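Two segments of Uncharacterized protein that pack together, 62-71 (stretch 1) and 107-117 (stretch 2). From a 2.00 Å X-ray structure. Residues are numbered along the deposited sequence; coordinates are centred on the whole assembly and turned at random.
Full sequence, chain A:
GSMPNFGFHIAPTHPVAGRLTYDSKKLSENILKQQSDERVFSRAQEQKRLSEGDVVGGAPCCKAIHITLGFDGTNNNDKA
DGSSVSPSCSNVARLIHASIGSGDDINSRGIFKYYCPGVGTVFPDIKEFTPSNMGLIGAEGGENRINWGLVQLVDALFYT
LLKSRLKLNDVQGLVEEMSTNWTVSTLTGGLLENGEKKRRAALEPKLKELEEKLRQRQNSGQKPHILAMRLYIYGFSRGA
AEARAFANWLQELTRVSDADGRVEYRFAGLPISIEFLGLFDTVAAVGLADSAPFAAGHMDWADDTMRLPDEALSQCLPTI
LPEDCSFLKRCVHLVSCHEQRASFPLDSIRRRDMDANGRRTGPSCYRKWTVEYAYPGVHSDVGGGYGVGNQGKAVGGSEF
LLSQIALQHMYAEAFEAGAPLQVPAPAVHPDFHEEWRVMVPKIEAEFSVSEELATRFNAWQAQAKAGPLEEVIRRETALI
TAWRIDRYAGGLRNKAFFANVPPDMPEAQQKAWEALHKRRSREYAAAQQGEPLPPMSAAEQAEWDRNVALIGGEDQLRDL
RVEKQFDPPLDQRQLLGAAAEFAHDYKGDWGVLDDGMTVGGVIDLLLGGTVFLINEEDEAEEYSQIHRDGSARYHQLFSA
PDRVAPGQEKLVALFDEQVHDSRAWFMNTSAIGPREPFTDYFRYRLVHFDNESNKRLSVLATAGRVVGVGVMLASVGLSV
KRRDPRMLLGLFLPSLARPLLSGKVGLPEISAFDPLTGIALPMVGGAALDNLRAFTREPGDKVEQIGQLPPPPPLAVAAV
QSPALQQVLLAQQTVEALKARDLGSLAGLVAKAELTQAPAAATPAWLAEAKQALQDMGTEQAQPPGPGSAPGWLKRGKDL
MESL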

ATOM      1  N   CYS A  62      24.410 -29.803  -3.024  1.00 37.19           N
ATOM      2  CA  CYS A  62      24.301 -28.346  -2.980  1.00 35.44           C
ATOM      3  C   CYS A  62      22.841 -27.920  -2.867  1.00 39.39           C
ATOM      4  O   CYS A  62      21.942 -28.738  -3.079  1.00 36.75           O
ATOM      5  CB  CYS A  62      24.931 -27.739  -4.229  1.00 41.07           C
ATOM      6  SG  CYS A  62      24.884 -28.839  -5.663  1.00 51.30           S
ATOM      7  N   LYS A  63      22.609 -26.651  -2.517  1.00 34.40           N
ATOM      8  CA  LYS A  63      21.251 -26.099  -2.519  1.00 31.95           C
ATOM      9  C   LYS A  63      21.245 -24.580  -2.656  1.00 29.25           C
ATOM     10  O   LYS A  63      22.109 -23.895  -2.113  1.00 28.83           O
ATOM     11  CB  LYS A  63      20.482 -26.521  -1.258  1.00 36.12           C
ATOM     12  CG  LYS A  63      21.056 -25.985   0.047  1.00 32.09           C
ATOM     13  CD  LYS A  63      20.297 -26.502   1.268  1.00 32.34           C
ATOM     14  CE  LYS A  63      20.807 -25.818   2.538  1.00 30.12           C
ATOM     15  NZ  LYS A  63      20.385 -26.490   3.796  1.00 31.62           N
ATOM     16  N   ALA A  64      20.275 -24.049  -3.396  1.00 30.31           N
ATOM     17  CA  ALA A  64      20.046 -22.611  -3.363  1.00 25.80           C
ATOM     18  C   ALA A  64      19.128 -22.324  -2.188  1.00 24.88           C
ATOM     19  O   ALA A  64      18.442 -23.227  -1.689  1.00 28.45           O
ATOM     20  CB  ALA A  64      19.436 -22.130  -4.653  1.00 27.49           C
ATOM     21  N   ILE A  65      19.134 -21.085  -1.719  1.00 21.42           N
ATOM     22  CA  ILE A  65      18.186 -20.690  -0.685  1.00 21.20           C
ATOM     23  C   ILE A  65      17.065 -19.917  -1.364  1.00 22.80           C
ATOM     24  O   ILE A  65      17.318 -18.899  -2.014  1.00 21.59           O
ATOM     25  CB  ILE A  65      18.864 -19.836   0.411  1.00 21.76           C
ATOM     26  CG1 ILE A  65      20.113 -20.561   0.911  1.00 19.59           C
ATOM     27  CG2 ILE A  65      17.895 -19.557   1.571  1.00 17.10           C
ATOM     28  CD1 ILE A  65      20.846 -19.830   1.980  1.00 27.20           C
ATOM     29  N   HIS A  66      15.840 -20.419  -1.246  1.00 20.57           N
ATOM     30  CA  HIS A  66      14.705 -19.798  -1.924  1.00 20.35           C
ATOM     31  C   HIS A  66      13.832 -19.154  -0.862  1.00 20.64           C
ATOM     32  O   HIS A  66      13.414 -19.818   0.092  1.00 19.72           O
ATOM     33  CB  HIS A  66      13.904 -20.834  -2.729  1.00 21.30           C
ATOM     34  CG  HIS A  66      14.637 -21.400  -3.912  1.00 20.30           C
ATOM     35  ND1 HIS A  66      14.584 -20.829  -5.170  1.00 24.06           N
ATOM     36  CD2 HIS A  66      15.410 -22.506  -4.035  1.00 24.11           C
ATOM     37  CE1 HIS A  66      15.302 -21.551  -6.010  1.00 27.47           C
ATOM     38  NE2 HIS A  66      15.808 -22.579  -5.350  1.00 25.25           N
ATOM     39  N   ILE A  67      13.573 -17.853  -1.018  1.00 18.41           N
ATOM     40  CA  ILE A  67      12.902 -17.093   0.032  1.00 16.79           C
ATOM     41  C   ILE A  67      11.710 -16.318  -0.506  1.00 17.78           C
ATOM     42  O   ILE A  67      11.859 -15.478  -1.388  1.00 16.16           O
ATOM     43  CB  ILE A  67      13.844 -16.069   0.671  1.00 16.07           C
ATOM     44  CG1 ILE A  67      15.092 -16.748   1.249  1.00 20.06           C
ATOM     45  CG2 ILE A  67      13.114 -15.262   1.740  1.00 21.27           C
ATOM     46  CD1 ILE A  67      16.237 -15.776   1.517  1.00 21.58           C
ATOM     47  N   THR A  68      10.532 -16.592   0.043  1.00 18.78           N
ATOM     48  CA  THR A  68       9.349 -15.776  -0.235  1.00 14.98           C
ATOM     49  C   THR A  68       9.107 -14.783   0.911  1.00 17.98           C
ATOM     50  O   THR A  68       9.119 -15.174   2.088  1.00 19.43           O
ATOM     51  CB  THR A  68       8.105 -16.655  -0.410  1.00 17.04           C
ATOM     52  OG1 THR A  68       8.331 -17.619  -1.450  1.00 17.76           O
ATOM     53  CG2 THR A  68       6.895 -15.805  -0.768  1.00 15.05           C
ATOM     54  N   LEU A  69       8.874 -13.512   0.562  1.00 17.65           N
ATOM     55  CA  LEU A  69       8.556 -12.440   1.507  1.00 15.02           C
ATOM     56  C   LEU A  69       7.268 -11.721   1.065  1.00 15.75           C
ATOM     57  O   LEU A  69       7.186 -11.237  -0.053  1.00 19.14           O
ATOM     58  CB  LEU A  69       9.715 -11.439   1.544  1.00 16.03           C
ATOM     59  CG  LEU A  69       9.679 -10.253   2.500  1.00 21.76           C
ATOM     60  CD1 LEU A  69       9.367 -10.729   3.894  1.00 22.98           C
ATOM     61  CD2 LEU A  69      11.020  -9.512   2.505  1.00 20.63           C
ATOM     62  N   GLY A  70       6.264 -11.670   1.930  1.00 12.38           N
ATOM     63  CA  GLY A  70       5.011 -11.008   1.605  1.00 18.76           C
ATOM     64  C   GLY A  70       4.756  -9.842   2.542  1.00 17.88           C
ATOM     65  O   GLY A  70       4.701 -10.028   3.760  1.00 18.67           O
ATOM     66  N   PHE A  71       4.623  -8.641   1.972  1.00 16.70           N
ATOM     67  CA  PHE A  71       4.269  -7.442   2.717  1.00 15.67           C
ATOM     68  C   PHE A  71       2.794  -7.125   2.458  1.00 16.77           C
ATOM     69  O   PHE A  71       2.404  -6.719   1.334  1.00 14.12           O
ATOM     70  CB  PHE A  71       5.097  -6.247   2.246  1.00 16.15           C
ATOM     71  CG  PHE A  71       6.586  -6.400   2.426  1.00 14.48           C
ATOM     72  CD1 PHE A  71       7.187  -6.056   3.624  1.00 15.75           C
ATOM     73  CD2 PHE A  71       7.388  -6.821   1.373  1.00 16.73           C
ATOM     74  CE1 PHE A  71       8.555  -6.160   3.792  1.00 15.95           C
ATOM     75  CE2 PHE A  71       8.762  -6.918   1.524  1.00 17.78           C
ATOM     76  CZ  PHE A  71       9.346  -6.586   2.739  1.00 20.90           C
ATOM     77  N   ASN A 107      12.742 -25.700   5.700  1.00 31.31           N
ATOM     78  CA  ASN A 107      13.766 -24.672   5.859  1.00 32.44           C
ATOM     79  C   ASN A 107      15.155 -25.279   5.624  1.00 32.33           C
ATOM     80  O   ASN A 107      15.934 -24.791   4.802  1.00 29.52           O
ATOM     81  CB  ASN A 107      13.677 -24.024   7.257  1.00 30.12           C
ATOM     82  CG  ASN A 107      12.495 -23.061   7.402  1.00 34.19           C
ATOM     83  OD1 ASN A 107      11.909 -22.610   6.413  1.00 32.10           O
ATOM     84  ND2 ASN A 107      12.151 -22.735   8.642  1.00 33.87           N
ATOM     85  N   SER A 108      15.445 -26.364   6.335  1.00 33.08           N
ATOM     86  CA  SER A 108      16.695 -27.097   6.147  1.00 32.04           C
ATOM     87  C   SER A 108      16.883 -27.563   4.707  1.00 34.36           C
ATOM     88  O   SER A 108      18.009 -27.817   4.276  1.00 35.41           O
ATOM     89  CB  SER A 108      16.763 -28.292   7.097  1.00 33.18           C
ATOM     90  OG  SER A 108      17.081 -27.855   8.400  1.00 39.39           O
ATOM     91  N   ARG A 109      15.786 -27.674   3.962  1.00 32.57           N
ATOM     92  CA  ARG A 109      15.877 -27.955   2.533  1.00 29.84           C
ATOM     93  C   ARG A 109      16.026 -26.682   1.691  1.00 25.88           C
ATOM     94  O   ARG A 109      16.049 -26.748   0.456  1.00 25.30           O
ATOM     95  CB  ARG A 109      14.681 -28.776   2.064  1.00 39.54           C
ATOM     96  CG  ARG A 109      14.561 -30.138   2.744  1.00 43.35           C
ATOM     97  CD  ARG A 109      14.144 -31.188   1.729  1.00 51.00           C
ATOM     98  NE  ARG A 109      13.332 -32.248   2.318  1.00 52.36           N
ATOM     99  CZ  ARG A 109      12.035 -32.129   2.583  1.00 49.95           C
ATOM    100  NH1 ARG A 109      11.404 -30.989   2.328  1.00 45.14           N
ATOM    101  NH2 ARG A 109      11.367 -33.146   3.115  1.00 52.76           N
ATOM    102  N   GLY A 110      16.118 -25.533   2.362  1.00 27.16           N
ATOM    103  CA  GLY A 110      16.492 -24.288   1.710  1.00 24.70           C
ATOM    104  C   GLY A 110      15.353 -23.382   1.271  1.00 26.39           C
ATOM    105  O   GLY A 110      15.579 -22.345   0.637  1.00 23.04           O
ATOM    106  N   ILE A 111      14.126 -23.770   1.597  1.00 26.83           N
ATOM    107  CA  ILE A 111      12.979 -22.940   1.273  1.00 25.41           C
ATOM    108  C   ILE A 111      12.405 -22.326   2.546  1.00 24.58           C
ATOM    109  O   ILE A 111      12.106 -23.046   3.506  1.00 24.24           O
ATOM    110  CB  ILE A 111      11.899 -23.742   0.526  1.00 21.96           C
ATOM    111  CG1 ILE A 111      12.476 -24.336  -0.755  1.00 23.83           C
ATOM    112  CG2 ILE A 111      10.709 -22.848   0.188  1.00 23.17           C
ATOM    113  CD1 ILE A 111      11.479 -25.175  -1.535  1.00 30.11           C
ATOM    114  N   PHE A 112      12.257 -20.997   2.535  1.00 21.20           N
ATOM    115  CA  PHE A 112      11.775 -20.222   3.683  1.00 21.82           C
ATOM    116  C   PHE A 112      10.639 -19.308   3.233  1.00 21.10           C
ATOM    117  O   PHE A 112      10.609 -18.884   2.077  1.00 19.84           O
ATOM    118  CB  PHE A 112      12.898 -19.326   4.217  1.00 21.44           C
ATOM    119  CG  PHE A 112      14.063 -20.078   4.775  1.00 22.47           C
ATOM    120  CD1 PHE A 112      15.066 -20.557   3.939  1.00 23.48           C
ATOM    121  CD2 PHE A 112      14.167 -20.293   6.144  1.00 22.27           C
ATOM    122  CE1 PHE A 112      16.149 -21.266   4.469  1.00 26.40           C
ATOM    123  CE2 PHE A 112      15.238 -20.990   6.672  1.00 27.73           C
ATOM    124  CZ  PHE A 112      16.228 -21.480   5.841  1.00 23.48           C
ATOM    125  N   LYS A 113       9.710 -18.999   4.136  1.00 23.06           N
ATOM    126  CA  LYS A 113       8.702 -17.975   3.841  1.00 21.15           C
ATOM    127  C   LYS A 113       8.461 -17.070   5.049  1.00 23.68           C
ATOM    128  O   LYS A 113       8.561 -17.509   6.210  1.00 21.25           O
ATOM    129  CB  LYS A 113       7.392 -18.586   3.308  1.00 19.57           C
ATOM    130  CG  LYS A 113       6.457 -19.172   4.349  1.00 22.48           C
ATOM    131  CD  LYS A 113       5.312 -19.910   3.652  1.00 23.38           C
ATOM    132  CE  LYS A 113       4.231 -20.357   4.628  1.00 26.85           C
ATOM    133  NZ  LYS A 113       3.139 -21.124   3.932  1.00 25.11           N
ATOM    134  N   TYR A 114       8.170 -15.800   4.764  1.00 19.40           N
ATOM    135  CA  TYR A 114       8.009 -14.796   5.797  1.00 19.91           C
ATOM    136  C   TYR A 114       6.813 -13.915   5.471  1.00 21.69           C
ATOM    137  O   TYR A 114       6.589 -13.566   4.301  1.00 20.21           O
ATOM    138  CB  TYR A 114       9.268 -13.935   5.898  1.00 21.58           C
ATOM    139  CG  TYR A 114      10.516 -14.708   6.270  1.00 20.64           C
ATOM    140  CD1 TYR A 114      10.807 -14.993   7.596  1.00 24.47           C
ATOM    141  CD2 TYR A 114      11.409 -15.138   5.293  1.00 21.22           C
ATOM    142  CE1 TYR A 114      11.961 -15.690   7.950  1.00 25.10           C
ATOM    143  CE2 TYR A 114      12.554 -15.840   5.627  1.00 22.52           C
ATOM    144  CZ  TYR A 114      12.823 -16.112   6.960  1.00 25.76           C
ATOM    145  OH  TYR A 114      13.964 -16.801   7.297  1.00 27.13           O
ATOM    146  N   TYR A 115       6.046 -13.562   6.496  1.00 15.29           N
ATOM    147  CA  TYR A 115       4.878 -12.704   6.314  1.00 18.34           C
ATOM    148  C   TYR A 115       5.029 -11.446   7.134  1.00 17.72           C
ATOM    149  O   TYR A 115       5.365 -11.507   8.312  1.00 19.64           O
ATOM    150  CB  TYR A 115       3.590 -13.423   6.748  1.00 18.13           C
ATOM    151  CG  TYR A 115       2.397 -12.488   6.828  1.00 18.92           C
ATOM    152  CD1 TYR A 115       1.696 -12.115   5.681  1.00 19.23           C
ATOM    153  CD2 TYR A 115       1.992 -11.949   8.048  1.00 17.01           C
ATOM    154  CE1 TYR A 115       0.614 -11.244   5.749  1.00 16.42           C
ATOM    155  CE2 TYR A 115       0.921 -11.078   8.126  1.00 15.79           C
ATOM    156  CZ  TYR A 115       0.242 -10.727   6.980  1.00 18.87           C
ATOM    157  OH  TYR A 115      -0.834  -9.877   7.062  1.00 16.53           O
ATOM    158  N   CYS A 116       4.767 -10.301   6.523  1.00 19.98           N
ATOM    159  CA  CYS A 116       4.791  -9.046   7.254  1.00 19.12           C
ATOM    160  C   CYS A 116       3.391  -8.398   7.263  1.00 18.87           C
ATOM    161  O   CYS A 116       2.854  -8.075   6.201  1.00 17.33           O
ATOM    162  CB  CYS A 116       5.825  -8.119   6.615  1.00 17.15           C
ATOM    163  SG  CYS A 116       5.980  -6.519   7.405  1.00 18.03           S
ATOM    164  N   PRO A 117       2.802  -8.206   8.462  1.00 14.21           N
ATOM    165  CA  PRO A 117       1.497  -7.536   8.577  1.00 17.55           C
ATOM    166  C   PRO A 117       1.496  -6.127   8.019  1.00 14.18           C
ATOM    167  O   PRO A 117       2.531  -5.458   7.972  1.00 14.70           O
ATOM    168  CB  PRO A 117       1.246  -7.474  10.093  1.00 17.90           C
ATOM    169  CG  PRO A 117       2.550  -7.835  10.748  1.00 18.95           C
ATOM    170  CD  PRO A 117       3.317  -8.657   9.772  1.00 19.03           C
TER
HETATM  171  O   HOH W   1      18.431 -24.194   4.643  1.00 26.43           O
HETATM  172  O   HOH W   2       9.106 -19.941  -0.194  1.00 21.39           O

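Parallel β-strands distant in sequence are commonly joined by a simple rule: alternate residues of one strand offer both N and O to the neighbour, while the residues between them contribute side-chain packing. Strands 62-71 and 111-116 illustrate it well, running 13° apart and burying 682 Å² between the two stretches.

The pairing is prepared before the ladder starts. C62 lies out of reach, but K63 points toward the second stretch, and its extended side chain carries NZ to the end of the preceding helix, where it donates a hydrogen bond to S108 O at 2.8 Å. A water accepts from K63 NZ (3.1 Å) and donates to N107 O (2.6 Å), so the ammonium group serves two carbonyls at the helix C-terminus, one directly and one through solvent. A64 and I65 then run close beside G110, which ends the helix in a Schellman motif with positive phi. Glycine suits this place twice over: a CB would be jammed against the preceding carbonyl and would also lie 2.8 Å from A64 O, a clash. I65 CG2 reaches F112 CE1 at 3.8 Å.

H66 opens the regular ladder. Its N donates to G110 O (2.7 Å) and its O accepts from F112 N (2.9 Å), while the imidazole, on the same face as I111, is satisfied elsewhere in the structure. I67, whose backbone N and O take no part in the ladder, packs its CG2 against the edge of the Y114 ring, 3.9 Å from CD2, on the face it shares with F112.

T68 repeats the pattern of H66: its N donates to F112 O (3.1 Å) and its O accepts from Y114 N (2.9 Å). A water donates to F112 O (2.9 Å) and accepts from T68 OG1 (2.8 Å), giving this buried hydroxyl a partner and F112 O a second donor. L69 returns to the apolar face, where its CD1 lies 3.8 Å from Y114 CB; the tyrosine thus meets two aliphatic neighbours, and Y114 OH is bonded elsewhere.

G70 completes the ladder, with its N donating to Y114 O (3.1 Å) and its O accepting from C116 N (2.8 Å). Without a side chain, it leaves its backbone to make the contact beside Y115. F71 closes the walk with ring atom CD1 3.9 Å from C116 CB, the small cysteine fitting beside the buried phenylalanine.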